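PDB 1KA2: M32 carboxypeptidase from Pyrococcus furiosus, which removes amino acids one after another from the C-terminus of peptides, with broad specificity, as a metal-dependent carboxypeptidase that works with cobalt. Local coordinates for residues Pro347-Thr352 / Leu395-Arg400; Ala124-Ser129 / Pro399-Glu404; Gly194-Glu199 / Asn343-Asp348; Lys174-Leu179 / Thr422-Thr427. One frame throughout, in Å; residues are numbered along the deposited sequence.

Contact 1 (Pro347-Thr352 / Leu395-Arg400)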
loop_
_atom_site.group_PDB
_atom_site.type_symbol
_atom_site.label_atom_id
_atom_site.label_comp_id
_atom_site.label_asym_id
_atom_site.label_seq_id
_atom_site.Cartn_x
_atom_site.Cartn_y
_atom_site.Cartn_z
ATOM N N PRO A 347 33.002 -12.475 -19.689
ATOM C CA PRO A 347 32.381 -13.663 -19.108
ATOM C C PRO A 347 32.707 -13.611 -17.620
ATOM O O PRO A 347 33.831 -13.279 -17.241
ATOM C CB PRO A 347 33.075 -14.814 -19.846
ATOM C CG PRO A 347 34.405 -14.229 -20.238
ATOM C CD PRO A 347 34.025 -12.840 -20.684
ATOM N N ASP A 348 31.715 -13.893 -16.782
ATOM C CA ASP A 348 31.904 -13.853 -15.340
ATOM C C ASP A 348 30.915 -14.818 -14.695
ATOM O O ASP A 348 30.017 -15.337 -15.356
ATOM C CB ASP A 348 31.676 -12.432 -14.810
ATOM C CG ASP A 348 32.639 -12.056 -13.689
ATOM O OD1 ASP A 348 33.122 -12.960 -12.976
ATOM O OD2 ASP A 348 32.903 -10.849 -13.508
ATOM N N PHE A 349 31.084 -15.042 -13.399
ATOM C CA PHE A 349 30.256 -15.977 -12.657
ATOM C C PHE A 349 28.779 -15.665 -12.431
ATOM O O PHE A 349 27.947 -16.566 -12.496
ATOM C CB PHE A 349 30.902 -16.232 -11.298
ATOM C CG PHE A 349 32.212 -16.958 -11.379
ATOM C CD1 PHE A 349 33.203 -16.731 -10.436
ATOM C CD2 PHE A 349 32.451 -17.878 -12.392
ATOM C CE1 PHE A 349 34.414 -17.410 -10.501
ATOM C CE2 PHE A 349 33.658 -18.561 -12.464
ATOM C CZ PHE A 349 34.642 -18.325 -11.519
ATOM N N ILE A 350 28.454 -14.402 -12.172
ATOM C CA ILE A 350 27.081 -14.022 -11.851
ATOM C C ILE A 350 26.162 -13.615 -12.991
ATOM O O ILE A 350 26.370 -12.615 -13.665
ATOM C CB ILE A 350 27.077 -12.895 -10.787
ATOM C CG1 ILE A 350 28.050 -13.251 -9.659
ATOM C CG2 ILE A 350 25.675 -12.691 -10.234
ATOM C CD1 ILE A 350 27.805 -14.604 -9.041
ATOM N N ARG A 351 25.108 -14.396 -13.171
ATOM C CA ARG A 351 24.138 -14.135 -14.216
ATOM C C ARG A 351 23.594 -12.696 -14.206
ATOM O O ARG A 351 23.571 -12.038 -15.246
ATOM C CB ARG A 351 22.987 -15.128 -14.085
ATOM C CG ARG A 351 21.879 -14.923 -15.081
ATOM C CD ARG A 351 20.633 -15.645 -14.615
ATOM N NE ARG A 351 19.490 -14.753 -14.755
ATOM C CZ ARG A 351 18.834 -14.204 -13.741
ATOM N NH1 ARG A 351 19.188 -14.456 -12.487
ATOM N NH2 ARG A 351 17.831 -13.379 -13.994
ATOM N N THR A 352 23.169 -12.196 -13.046
ATOM C CA THR A 352 22.613 -10.843 -12.992
ATOM C C THR A 352 23.597 -9.734 -13.361
ATOM O O THR A 352 23.207 -8.587 -13.564
ATOM C CB THR A 352 22.003 -10.531 -11.602
ATOM O OG1 THR A 352 22.979 -10.758 -10.584
ATOM C CG2 THR A 352 20.808 -11.426 -11.340
ATOM N N LEU A 395 31.728 -20.444 -20.822
ATOM C CA LEU A 395 32.441 -19.203 -20.540
ATOM C C LEU A 395 33.915 -19.341 -20.132
ATOM O O LEU A 395 34.549 -18.356 -19.746
ATOM C CB LEU A 395 31.655 -18.394 -19.487
ATOM C CG LEU A 395 30.266 -17.963 -19.978
ATOM C CD1 LEU A 395 29.413 -17.430 -18.805
ATOM C CD2 LEU A 395 30.458 -16.913 -21.065
ATOM N N GLY A 396 34.451 -20.554 -20.179
ATOM C CA GLY A 396 35.851 -20.737 -19.826
ATOM C C GLY A 396 36.269 -20.555 -18.377
ATOM O O GLY A 396 37.424 -20.800 -18.012
ATOM N N ILE A 397 35.334 -20.131 -17.538
ATOM C CA ILE A 397 35.632 -19.922 -16.117
ATOM C C ILE A 397 34.926 -20.983 -15.289
ATOM O O ILE A 397 33.909 -21.531 -15.717
ATOM C CB ILE A 397 35.184 -18.522 -15.659
ATOM C CG1 ILE A 397 33.681 -18.356 -15.901
ATOM C CG2 ILE A 397 35.987 -17.473 -16.425
ATOM C CD1 ILE A 397 33.143 -16.982 -15.509
ATOM N N ARG A 398 35.471 -21.280 -14.113
ATOM C CA ARG A 398 34.888 -22.291 -13.243
ATOM C C ARG A 398 34.667 -21.729 -11.855
ATOM O O ARG A 398 35.606 -21.264 -11.213
ATOM C CB ARG A 398 35.805 -23.511 -13.139
ATOM C CG ARG A 398 35.159 -24.681 -12.405
ATOM C CD ARG A 398 36.155 -25.791 -12.078
ATOM N NE ARG A 398 35.485 -27.076 -11.866
ATOM C CZ ARG A 398 34.926 -27.792 -12.839
ATOM N NH1 ARG A 398 34.959 -27.354 -14.090
ATOM N NH2 ARG A 398 34.332 -28.945 -12.562
ATOM N N PRO A 399 33.420 -21.771 -11.365
ATOM C CA PRO A 399 33.148 -21.241 -10.027
ATOM C C PRO A 399 34.074 -21.903 -9.014
ATOM O O PRO A 399 34.363 -23.088 -9.117
ATOM C CB PRO A 399 31.685 -21.614 -9.800
ATOM C CG PRO A 399 31.112 -21.599 -11.202
ATOM C CD PRO A 399 32.192 -22.308 -11.984
ATOM N N ARG A 400 34.534 -21.136 -8.037
ATOM C CA ARG A 400 35.433 -21.657 -7.017
ATOM C C ARG A 400 34.688 -21.908 -5.718
ATOM O O ARG A 400 35.182 -22.593 -4.825
ATOM C CB ARG A 400 36.569 -20.662 -6.789
ATOM C CG ARG A 400 37.347 -20.364 -8.053
ATOM C CD ARG A 400 38.070 -19.056 -7.940
ATOM N NE ARG A 400 37.135 -17.967 -7.690
ATOM C CZ ARG A 400 37.509 -16.753 -7.311
ATOM N NH1 ARG A 400 38.799 -16.488 -7.144
ATOM N NH2 ARG A 400 36.596 -15.816 -7.092
#

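Contact 2 (Ala124-Ser129 / Pro399-Glu404)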
loop_
_atom_site.group_PDB
_atom_site.type_symbol
_atom_site.label_atom_id
_atom_site.label_comp_id
_atom_site.label_asym_id
_atom_site.label_seq_id
_atom_site.Cartn_x
_atom_site.Cartn_y
_atom_site.Cartn_z
ATOM N N ALA A 124 25.032 -17.700 1.761
ATOM C CA ALA A 124 25.866 -16.839 2.585
ATOM C C ALA A 124 27.062 -17.584 3.185
ATOM O O ALA A 124 28.172 -17.057 3.215
ATOM C CB ALA A 124 25.019 -16.212 3.695
ATOM N N LYS A 125 26.840 -18.809 3.655
ATOM C CA LYS A 125 27.921 -19.588 4.251
ATOM C C LYS A 125 28.576 -20.545 3.251
ATOM O O LYS A 125 29.317 -21.452 3.636
ATOM C CB LYS A 125 27.410 -20.370 5.469
ATOM C CG LYS A 125 28.534 -20.948 6.336
ATOM C CD LYS A 125 28.028 -21.512 7.656
ATOM C CE LYS A 125 29.192 -21.910 8.558
ATOM N NZ LYS A 125 28.756 -22.210 9.956
ATOM N N ASP A 126 28.301 -20.331 1.966
ATOM C CA ASP A 126 28.864 -21.159 0.898
ATOM C C ASP A 126 28.828 -22.651 1.203
ATOM O O ASP A 126 29.850 -23.322 1.101
ATOM C CB ASP A 126 30.317 -20.752 0.619
ATOM C CG ASP A 126 30.429 -19.401 -0.046
ATOM O OD1 ASP A 126 29.947 -19.265 -1.187
ATOM O OD2 ASP A 126 30.997 -18.477 0.571
ATOM N N ASP A 127 27.667 -23.176 1.573
ATOM C CA ASP A 127 27.568 -24.595 1.882
ATOM C C ASP A 127 26.369 -25.243 1.203
ATOM O O ASP A 127 25.218 -25.047 1.616
ATOM C CB ASP A 127 27.486 -24.804 3.392
ATOM C CG ASP A 127 27.404 -26.269 3.770
ATOM O OD1 ASP A 127 28.260 -27.059 3.313
ATOM O OD2 ASP A 127 26.484 -26.632 4.528
ATOM N N PHE A 128 26.656 -26.029 0.166
ATOM C CA PHE A 128 25.621 -26.702 -0.605
ATOM C C PHE A 128 24.908 -27.803 0.172
ATOM O O PHE A 128 23.765 -28.138 -0.139
ATOM C CB PHE A 128 26.211 -27.294 -1.891
ATOM C CG PHE A 128 25.173 -27.768 -2.876
ATOM C CD1 PHE A 128 24.400 -26.854 -3.591
ATOM C CD2 PHE A 128 24.954 -29.129 -3.078
ATOM C CE1 PHE A 128 23.422 -27.287 -4.494
ATOM C CE2 PHE A 128 23.973 -29.572 -3.983
ATOM C CZ PHE A 128 23.209 -28.647 -4.690
ATOM N N SER A 129 25.569 -28.371 1.177
ATOM C CA SER A 129 24.937 -29.430 1.954
ATOM C C SER A 129 23.666 -28.918 2.645
ATOM O O SER A 129 22.696 -29.662 2.782
ATOM C CB SER A 129 25.908 -29.996 3.000
ATOM O OG SER A 129 26.062 -29.116 4.100
ATOM N N PRO A 399 33.420 -21.771 -11.365
ATOM C CA PRO A 399 33.148 -21.241 -10.027
ATOM C C PRO A 399 34.074 -21.903 -9.014
ATOM O O PRO A 399 34.363 -23.088 -9.117
ATOM C CB PRO A 399 31.685 -21.614 -9.800
ATOM C CG PRO A 399 31.112 -21.599 -11.202
ATOM C CD PRO A 399 32.192 -22.308 -11.984
ATOM N N ARG A 400 34.534 -21.136 -8.037
ATOM C CA ARG A 400 35.433 -21.657 -7.017
ATOM C C ARG A 400 34.688 -21.908 -5.718
ATOM O O ARG A 400 35.182 -22.593 -4.825
ATOM C CB ARG A 400 36.569 -20.662 -6.789
ATOM C CG ARG A 400 37.347 -20.364 -8.053
ATOM C CD ARG A 400 38.070 -19.056 -7.940
ATOM N NE ARG A 400 37.135 -17.967 -7.690
ATOM C CZ ARG A 400 37.509 -16.753 -7.311
ATOM N NH1 ARG A 400 38.799 -16.488 -7.144
ATOM N NH2 ARG A 400 36.596 -15.816 -7.092
ATOM N N LYS A 401 33.493 -21.341 -5.618
ATOM C CA LYS A 401 32.665 -21.507 -4.441
ATOM C C LYS A 401 31.191 -21.588 -4.849
ATOM O O LYS A 401 30.791 -21.059 -5.885
ATOM C CB LYS A 401 32.909 -20.361 -3.458
ATOM C CG LYS A 401 32.977 -18.983 -4.083
ATOM C CD LYS A 401 33.075 -17.930 -2.984
ATOM C CE LYS A 401 33.140 -16.531 -3.539
ATOM N NZ LYS A 401 33.189 -15.539 -2.442
ATOM N N TYR A 402 30.389 -22.257 -4.032
ATOM C CA TYR A 402 28.977 -22.442 -4.337
ATOM C C TYR A 402 28.194 -21.159 -4.611
ATOM O O TYR A 402 27.307 -21.154 -5.463
ATOM C CB TYR A 402 28.311 -23.257 -3.218
ATOM C CG TYR A 402 28.815 -24.687 -3.132
ATOM C CD1 TYR A 402 29.361 -25.190 -1.949
ATOM C CD2 TYR A 402 28.746 -25.540 -4.238
ATOM C CE1 TYR A 402 29.829 -26.510 -1.867
ATOM C CE2 TYR A 402 29.208 -26.865 -4.167
ATOM C CZ TYR A 402 29.746 -27.343 -2.979
ATOM O OH TYR A 402 30.188 -28.653 -2.900
ATOM N N SER A 403 28.530 -20.072 -3.917
ATOM C CA SER A 403 27.825 -18.799 -4.102
ATOM C C SER A 403 28.039 -18.162 -5.477
ATOM O O SER A 403 27.183 -17.419 -5.959
ATOM C CB SER A 403 28.208 -17.805 -2.996
ATOM O OG SER A 403 29.612 -17.629 -2.906
ATOM N N GLU A 404 29.183 -18.441 -6.100
ATOM C CA GLU A 404 29.471 -17.920 -7.434
ATOM C C GLU A 404 28.831 -18.842 -8.449
ATOM O O GLU A 404 28.729 -18.498 -9.622
ATOM C CB GLU A 404 30.964 -17.910 -7.727
ATOM C CG GLU A 404 31.796 -17.171 -6.748
ATOM C CD GLU A 404 33.226 -17.101 -7.206
ATOM O OE1 GLU A 404 33.824 -18.179 -7.430
ATOM O OE2 GLU A 404 33.731 -15.969 -7.350
HETATM O O HOH W 1 31.224 -15.486 -0.050
#

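Contact 3 (Gly194-Glu199 / Asn343-Asp348)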
loop_
_atom_site.group_PDB
_atom_site.type_symbol
_atom_site.label_atom_id
_atom_site.label_comp_id
_atom_site.label_asym_id
_atom_site.label_seq_id
_atom_site.Cartn_x
_atom_site.Cartn_y
_atom_site.Cartn_z
ATOM N N GLY A 194 40.203 -7.579 -28.374
ATOM C CA GLY A 194 40.446 -6.469 -27.476
ATOM C C GLY A 194 39.564 -5.291 -27.834
ATOM O O GLY A 194 39.744 -4.193 -27.310
ATOM N N LYS A 195 38.614 -5.522 -28.737
ATOM C CA LYS A 195 37.686 -4.476 -29.155
ATOM C C LYS A 195 37.169 -3.767 -27.905
ATOM O O LYS A 195 37.785 -2.814 -27.419
ATOM C CB LYS A 195 36.510 -5.084 -29.930
ATOM C CG LYS A 195 36.863 -5.644 -31.306
ATOM C CD LYS A 195 37.179 -4.531 -32.296
ATOM C CE LYS A 195 37.513 -5.084 -33.673
ATOM N NZ LYS A 195 36.429 -5.952 -34.217
ATOM N N VAL A 196 36.040 -4.238 -27.383
ATOM C CA VAL A 196 35.463 -3.650 -26.182
ATOM C C VAL A 196 36.206 -4.199 -24.968
ATOM O O VAL A 196 36.652 -5.347 -24.968
ATOM C CB VAL A 196 33.962 -3.980 -26.066
ATOM C CG1 VAL A 196 33.195 -3.310 -27.201
ATOM C CG2 VAL A 196 33.757 -5.482 -26.101
ATOM N N PRO A 197 36.364 -3.378 -23.923
ATOM C CA PRO A 197 37.066 -3.809 -22.711
ATOM C C PRO A 197 36.254 -4.735 -21.807
ATOM O O PRO A 197 35.032 -4.833 -21.925
ATOM C CB PRO A 197 37.412 -2.487 -22.034
ATOM C CG PRO A 197 36.244 -1.627 -22.389
ATOM C CD PRO A 197 36.026 -1.944 -23.853
ATOM N N ARG A 198 36.946 -5.412 -20.904
ATOM C CA ARG A 198 36.299 -6.327 -19.981
ATOM C C ARG A 198 35.943 -5.620 -18.683
ATOM O O ARG A 198 35.266 -6.184 -17.821
ATOM C CB ARG A 198 37.216 -7.512 -19.686
ATOM C CG ARG A 198 37.487 -8.425 -20.871
ATOM C CD ARG A 198 38.113 -9.710 -20.364
ATOM N NE ARG A 198 38.301 -10.714 -21.400
ATOM C CZ ARG A 198 38.496 -12.003 -21.142
ATOM N NH1 ARG A 198 38.519 -12.426 -19.885
ATOM N NH2 ARG A 198 38.673 -12.868 -22.134
ATOM N N GLU A 199 36.409 -4.383 -18.548
ATOM C CA GLU A 199 36.144 -3.579 -17.360
ATOM C C GLU A 199 36.364 -2.109 -17.691
ATOM O O GLU A 199 36.889 -1.781 -18.757
ATOM C CB GLU A 199 37.071 -3.993 -16.220
ATOM C CG GLU A 199 38.536 -3.797 -16.537
ATOM C CD GLU A 199 39.439 -4.224 -15.400
ATOM O OE1 GLU A 199 40.675 -4.111 -15.557
ATOM O OE2 GLU A 199 38.911 -4.671 -14.356
ATOM N N ASN A 343 28.785 -0.892 -22.451
ATOM C CA ASN A 343 28.800 -2.073 -23.303
ATOM C C ASN A 343 29.926 -3.052 -23.055
ATOM O O ASN A 343 30.232 -3.873 -23.912
ATOM C CB ASN A 343 28.828 -1.639 -24.762
ATOM C CG ASN A 343 27.513 -1.050 -25.214
ATOM O OD1 ASN A 343 26.690 -1.741 -25.795
ATOM N ND2 ASN A 343 27.302 0.230 -24.934
ATOM N N ILE A 344 30.546 -2.969 -21.889
ATOM C CA ILE A 344 31.619 -3.884 -21.562
ATOM C C ILE A 344 31.157 -5.318 -21.811
ATOM O O ILE A 344 29.958 -5.621 -21.775
ATOM C CB ILE A 344 32.043 -3.710 -20.095
ATOM C CG1 ILE A 344 32.873 -2.434 -19.962
ATOM C CG2 ILE A 344 32.823 -4.921 -19.616
ATOM C CD1 ILE A 344 33.397 -2.188 -18.580
ATOM N N VAL A 345 32.110 -6.194 -22.105
ATOM C CA VAL A 345 31.806 -7.599 -22.339
ATOM C C VAL A 345 32.826 -8.403 -21.569
ATOM O O VAL A 345 34.026 -8.241 -21.764
ATOM C CB VAL A 345 31.886 -7.973 -23.821
ATOM C CG1 VAL A 345 31.680 -9.476 -23.982
ATOM C CG2 VAL A 345 30.826 -7.214 -24.603
ATOM N N ARG A 346 32.347 -9.260 -20.676
ATOM C CA ARG A 346 33.247 -10.058 -19.870
ATOM C C ARG A 346 32.579 -11.279 -19.263
ATOM O O ARG A 346 31.674 -11.167 -18.441
ATOM C CB ARG A 346 33.856 -9.178 -18.770
ATOM C CG ARG A 346 34.043 -9.849 -17.426
ATOM C CD ARG A 346 33.251 -9.100 -16.363
ATOM N NE ARG A 346 33.795 -7.766 -16.125
ATOM C CZ ARG A 346 33.146 -6.789 -15.496
ATOM N NH1 ARG A 346 31.915 -6.988 -15.036
ATOM N NH2 ARG A 346 33.730 -5.610 -15.322
ATOM N N PRO A 347 33.002 -12.475 -19.689
ATOM C CA PRO A 347 32.381 -13.663 -19.108
ATOM C C PRO A 347 32.707 -13.611 -17.620
ATOM O O PRO A 347 33.831 -13.279 -17.241
ATOM C CB PRO A 347 33.075 -14.814 -19.846
ATOM C CG PRO A 347 34.405 -14.229 -20.238
ATOM C CD PRO A 347 34.025 -12.840 -20.684
ATOM N N ASP A 348 31.715 -13.893 -16.782
ATOM C CA ASP A 348 31.904 -13.853 -15.340
ATOM C C ASP A 348 30.915 -14.818 -14.695
ATOM O O ASP A 348 30.017 -15.337 -15.356
ATOM C CB ASP A 348 31.676 -12.432 -14.810
ATOM C CG ASP A 348 32.639 -12.056 -13.689
ATOM O OD1 ASP A 348 33.122 -12.960 -12.976
ATOM O OD2 ASP A 348 32.903 -10.849 -13.508
#

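Contact 4 (Lys174-Leu179 / Thr422-Thr427)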
loop_
_atom_site.group_PDB
_atom_site.type_symbol
_atom_site.label_atom_id
_atom_site.label_comp_id
_atom_site.label_asym_id
_atom_site.label_seq_id
_atom_site.Cartn_x
_atom_site.Cartn_y
_atom_site.Cartn_z
ATOM N N LYS A 174 15.547 -25.236 -29.667
ATOM C CA LYS A 174 15.872 -24.563 -30.922
ATOM C C LYS A 174 16.625 -23.233 -30.817
ATOM O O LYS A 174 17.671 -23.059 -31.447
ATOM C CB LYS A 174 14.595 -24.314 -31.732
ATOM C CG LYS A 174 14.782 -23.234 -32.804
ATOM C CD LYS A 174 13.522 -22.395 -33.005
ATOM C CE LYS A 174 13.810 -21.154 -33.854
ATOM N NZ LYS A 174 14.697 -20.165 -33.164
ATOM N N MET A 175 16.079 -22.283 -30.059
ATOM C CA MET A 175 16.723 -20.983 -29.944
ATOM C C MET A 175 18.149 -21.104 -29.440
ATOM O O MET A 175 19.040 -20.396 -29.905
ATOM C CB MET A 175 15.918 -20.045 -29.033
ATOM C CG MET A 175 15.763 -20.507 -27.604
ATOM S SD MET A 175 14.789 -19.340 -26.609
ATOM C CE MET A 175 15.271 -19.838 -24.948
ATOM N N PHE A 176 18.372 -22.010 -28.495
ATOM C CA PHE A 176 19.706 -22.185 -27.947
ATOM C C PHE A 176 20.686 -22.862 -28.909
ATOM O O PHE A 176 21.900 -22.738 -28.744
ATOM C CB PHE A 176 19.631 -22.943 -26.617
ATOM C CG PHE A 176 19.333 -22.057 -25.441
ATOM C CD1 PHE A 176 18.232 -22.302 -24.623
ATOM C CD2 PHE A 176 20.158 -20.971 -25.150
ATOM C CE1 PHE A 176 17.955 -21.479 -23.524
ATOM C CE2 PHE A 176 19.892 -20.142 -24.055
ATOM C CZ PHE A 176 18.786 -20.399 -23.242
ATOM N N GLU A 177 20.165 -23.575 -29.906
ATOM C CA GLU A 177 21.023 -24.224 -30.896
ATOM C C GLU A 177 21.593 -23.125 -31.785
ATOM O O GLU A 177 22.794 -23.077 -32.044
ATOM C CB GLU A 177 20.218 -25.222 -31.739
ATOM C CG GLU A 177 19.703 -26.408 -30.937
ATOM C CD GLU A 177 18.940 -27.413 -31.780
ATOM O OE1 GLU A 177 17.978 -27.008 -32.466
ATOM O OE2 GLU A 177 19.294 -28.610 -31.745
ATOM N N VAL A 178 20.713 -22.238 -32.240
ATOM C CA VAL A 178 21.098 -21.117 -33.085
ATOM C C VAL A 178 22.099 -20.223 -32.361
ATOM O O VAL A 178 22.971 -19.619 -32.988
ATOM C CB VAL A 178 19.862 -20.280 -33.471
ATOM C CG1 VAL A 178 20.290 -18.949 -34.077
ATOM C CG2 VAL A 178 19.001 -21.060 -34.446
ATOM N N LEU A 179 21.969 -20.134 -31.041
ATOM C CA LEU A 179 22.875 -19.314 -30.242
ATOM C C LEU A 179 24.228 -19.993 -30.068
ATOM O O LEU A 179 25.268 -19.369 -30.271
ATOM C CB LEU A 179 22.254 -19.015 -28.873
ATOM C CG LEU A 179 21.562 -17.653 -28.675
ATOM C CD1 LEU A 179 21.044 -17.106 -29.991
ATOM C CD2 LEU A 179 20.430 -17.802 -27.668
ATOM N N THR A 422 12.482 -17.840 -20.072
ATOM C CA THR A 422 11.745 -16.642 -20.462
ATOM C C THR A 422 12.662 -15.420 -20.525
ATOM O O THR A 422 12.359 -14.462 -21.237
ATOM C CB THR A 422 10.584 -16.334 -19.488
ATOM O OG1 THR A 422 11.097 -16.199 -18.159
ATOM C CG2 THR A 422 9.553 -17.440 -19.524
ATOM N N TYR A 423 13.777 -15.435 -19.789
ATOM C CA TYR A 423 14.710 -14.296 -19.838
ATOM C C TYR A 423 15.391 -14.201 -21.212
ATOM O O TYR A 423 15.520 -13.107 -21.780
ATOM C CB TYR A 423 15.816 -14.400 -18.770
ATOM C CG TYR A 423 15.377 -14.156 -17.331
ATOM C CD1 TYR A 423 15.111 -15.223 -16.472
ATOM C CD2 TYR A 423 15.283 -12.859 -16.815
ATOM C CE1 TYR A 423 14.774 -15.007 -15.140
ATOM C CE2 TYR A 423 14.947 -12.636 -15.484
ATOM C CZ TYR A 423 14.695 -13.715 -14.655
ATOM O OH TYR A 423 14.361 -13.510 -13.341
ATOM N N THR A 424 15.838 -15.344 -21.734
ATOM C CA THR A 424 16.514 -15.382 -23.032
ATOM C C THR A 424 15.535 -14.940 -24.115
ATOM O O THR A 424 15.897 -14.196 -25.019
ATOM C CB THR A 424 17.053 -16.805 -23.341
ATOM O OG1 THR A 424 18.090 -17.123 -22.406
ATOM C CG2 THR A 424 17.609 -16.889 -24.764
ATOM N N ILE A 425 14.288 -15.397 -24.003
ATOM C CA ILE A 425 13.240 -15.046 -24.959
ATOM C C ILE A 425 13.117 -13.529 -25.061
ATOM O O ILE A 425 12.980 -12.978 -26.158
ATOM C CB ILE A 425 11.875 -15.615 -24.541
ATOM C CG1 ILE A 425 11.908 -17.142 -24.639
ATOM C CG2 ILE A 425 10.769 -15.006 -25.403
ATOM C CD1 ILE A 425 10.588 -17.807 -24.287
ATOM N N GLY A 426 13.134 -12.860 -23.907
ATOM C CA GLY A 426 13.048 -11.411 -23.896
ATOM C C GLY A 426 14.228 -10.752 -24.583
ATOM O O GLY A 426 14.052 -9.825 -25.373
ATOM N N THR A 427 15.441 -11.213 -24.278
ATOM C CA THR A 427 16.637 -10.631 -24.906
ATOM C C THR A 427 16.517 -10.823 -26.421
ATOM O O THR A 427 16.655 -9.873 -27.193
ATOM C CB THR A 427 17.945 -11.332 -24.441
ATOM O OG1 THR A 427 17.969 -12.672 -24.952
ATOM C CG2 THR A 427 18.016 -11.384 -22.911
#

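Contact 1 (Pro347-Thr352 / Leu395-Arg400)
F349 and P399 meet ring to backbone: CA of P399 sits over one face of the phenyl ring, 3.9 Å from the ring centroid and 24° off its normal, a CH-pi contact displaced toward the rim. The I397 side chain lies at a slant to that of F349. Its chi1 of 59° sets CG1 between its own N and carbonyl carbon, and in that position CG1 lies 3.4 Å from CE2 of F349. The chain then runs on extended, bringing CD1 to 3.3 Å from CD2 of F349 and close against the carbonyl carbon of D348. R400 crosses the phenylalanine side chain at about a right angle, with NE at the ring edge near its plane, 4.0 Å from CE1 of F349; its guanidinium is tied to E404. The segment that surrounds the ring is the loop after helix 383-395, whose end is marked by the positive phi of G396. Directly after F349 in the chain, I350 opens what is predicted to be the I/NRXXA/SD motif of M32 peptidases. An alanine in place of F349 would probably open a gap beneath P399 CA and leave I397 CD1 without much of its packing surface. Nearer the helix end, CB of P347 rests 3.6 Å from CD2 of L395. F349 N donates to D348 OD1 at 2.9 Å, on the anti side of the carboxylate.

Contact 2 (Ala124-Ser129 / Pro399-Glu404)
This is a surface contact, in which D126 and F128, just past the end of helix 102-124, meet K401, Y402 and S403 in the loop between helices 383-395 and 411-414. It has a polar half and an aromatic half. In the first, OD1 of D126 accepts a bond from S403 N at 3.2 Å, met nearly along its C-O axis. The serine hydroxyl donates to the same oxygen, but the modelled separation of S403 OG and D126 OD1, 2.4 Å, is so short that its exact length is doubtful. The charges of D126 OD2 and K401 NZ stay 4.7 Å apart, and one water bridges them, donating to the carboxylate and accepting from the ammonium group. D126 is the C-prime residue of a Schellman motif that ends helix 102-124, with positive phi. In the aromatic half, CB of F128 stands squarely over the centre of the Y402 ring, 3.5 Å from the centroid and 5° off the normal, a CH-pi contact. The carbonyl O of D126 lies in the plane of that ring at its edge, 3.6 Å from CD1 of Y402. A chi1 of -169° sets CG of F128 anti to the backbone N; its side chain also touches I406, L407 and P384. The two rings meet obliquely, with planes 34° apart. Within the loop, OE2 of E404 lies in the guanidinium plane of R400, salt-bridged to NH2.

Contact 3 (Gly194-Glu199 / Asn343-Asp348)
The carbonyl oxygen of R198 is gripped by two nitrogens of one side chain: R346 NE at 2.7 Å and R346 NH2 at 3.0 Å, both weak bonds because their hydrogens point well off the line to the oxygen. The contact joins two irregular loops of this helical M32 fold, one following helix 169-192 and the other following helix 335-342. The arginine chain is bent at chi2 and again at chi3, where -67° places NE near the carbonyl, which lies oblique to the guanidinium; E203 supplies the charged partner of NH2. One residue earlier the link is plain backbone. V345 N donates to P197 O over 3.2 Å. The return contact is a CA-H...O, from R198 CA to V345 O. Beside these polar links V196 and V345, both touching Y498 of the C-terminal helix, cross obliquely, with their CG2 atoms 3.7 Å apart.

Contact 4 (Lys174-Leu179 / Thr422-Thr427)
The segments 174-179 and 422-427, of helices 169-192 and 421-440, have axes 11.5 Å apart at their closest and inclined at 59°. M175 points toward the second helix. Its chain is extended beyond CG, and its methyl CE ends 3.8 Å from CG2 of T424. The side chains of M175 and I425 cross at about a right angle, with SD of M175 4.1 Å from CG1 of I425. F176 and T424 meet tip to tip, CZ of the ring 3.5 Å from the threonine OG1, a hydroxyl whose polar need is met by N360 OD1. L179 adds a looser touch of CD2 on the same CG2. An alanine at M175 would probably leave a gap in this buried layer, with T424 CG2 and I425 CG1 losing their sulfur and methyl neighbours. Y423 touches the metal ligand E299, and I425 lies about 7 Å from it, side chain to side chain, so this second helix borders the metal site of the HEXXH metallopeptidase.

Overall arrangement
The four contacts show how packing chemistry follows depth in a mostly helical protein. Contact 4 alone is fully buried and joins two helices through mainly apolar side chains and a threonine. Contacts 1, 2 and 3 all join loops: 1 and 3 are partly buried, and 2 lies at the surface, where a carboxylate, a water and aromatic packing combine. Contacts 1 and 2 share P399 and R400, and F349 of the first touches E404 of the second. Contacts 1 and 3 share P347 and D348; 343-352 is one continuous run of chain, met by backbone and arginine bonds in contact 3 and by ring packing in contact 1. Contact 1 reaches contact 4 through the cation-pi pair of R351 and Y423.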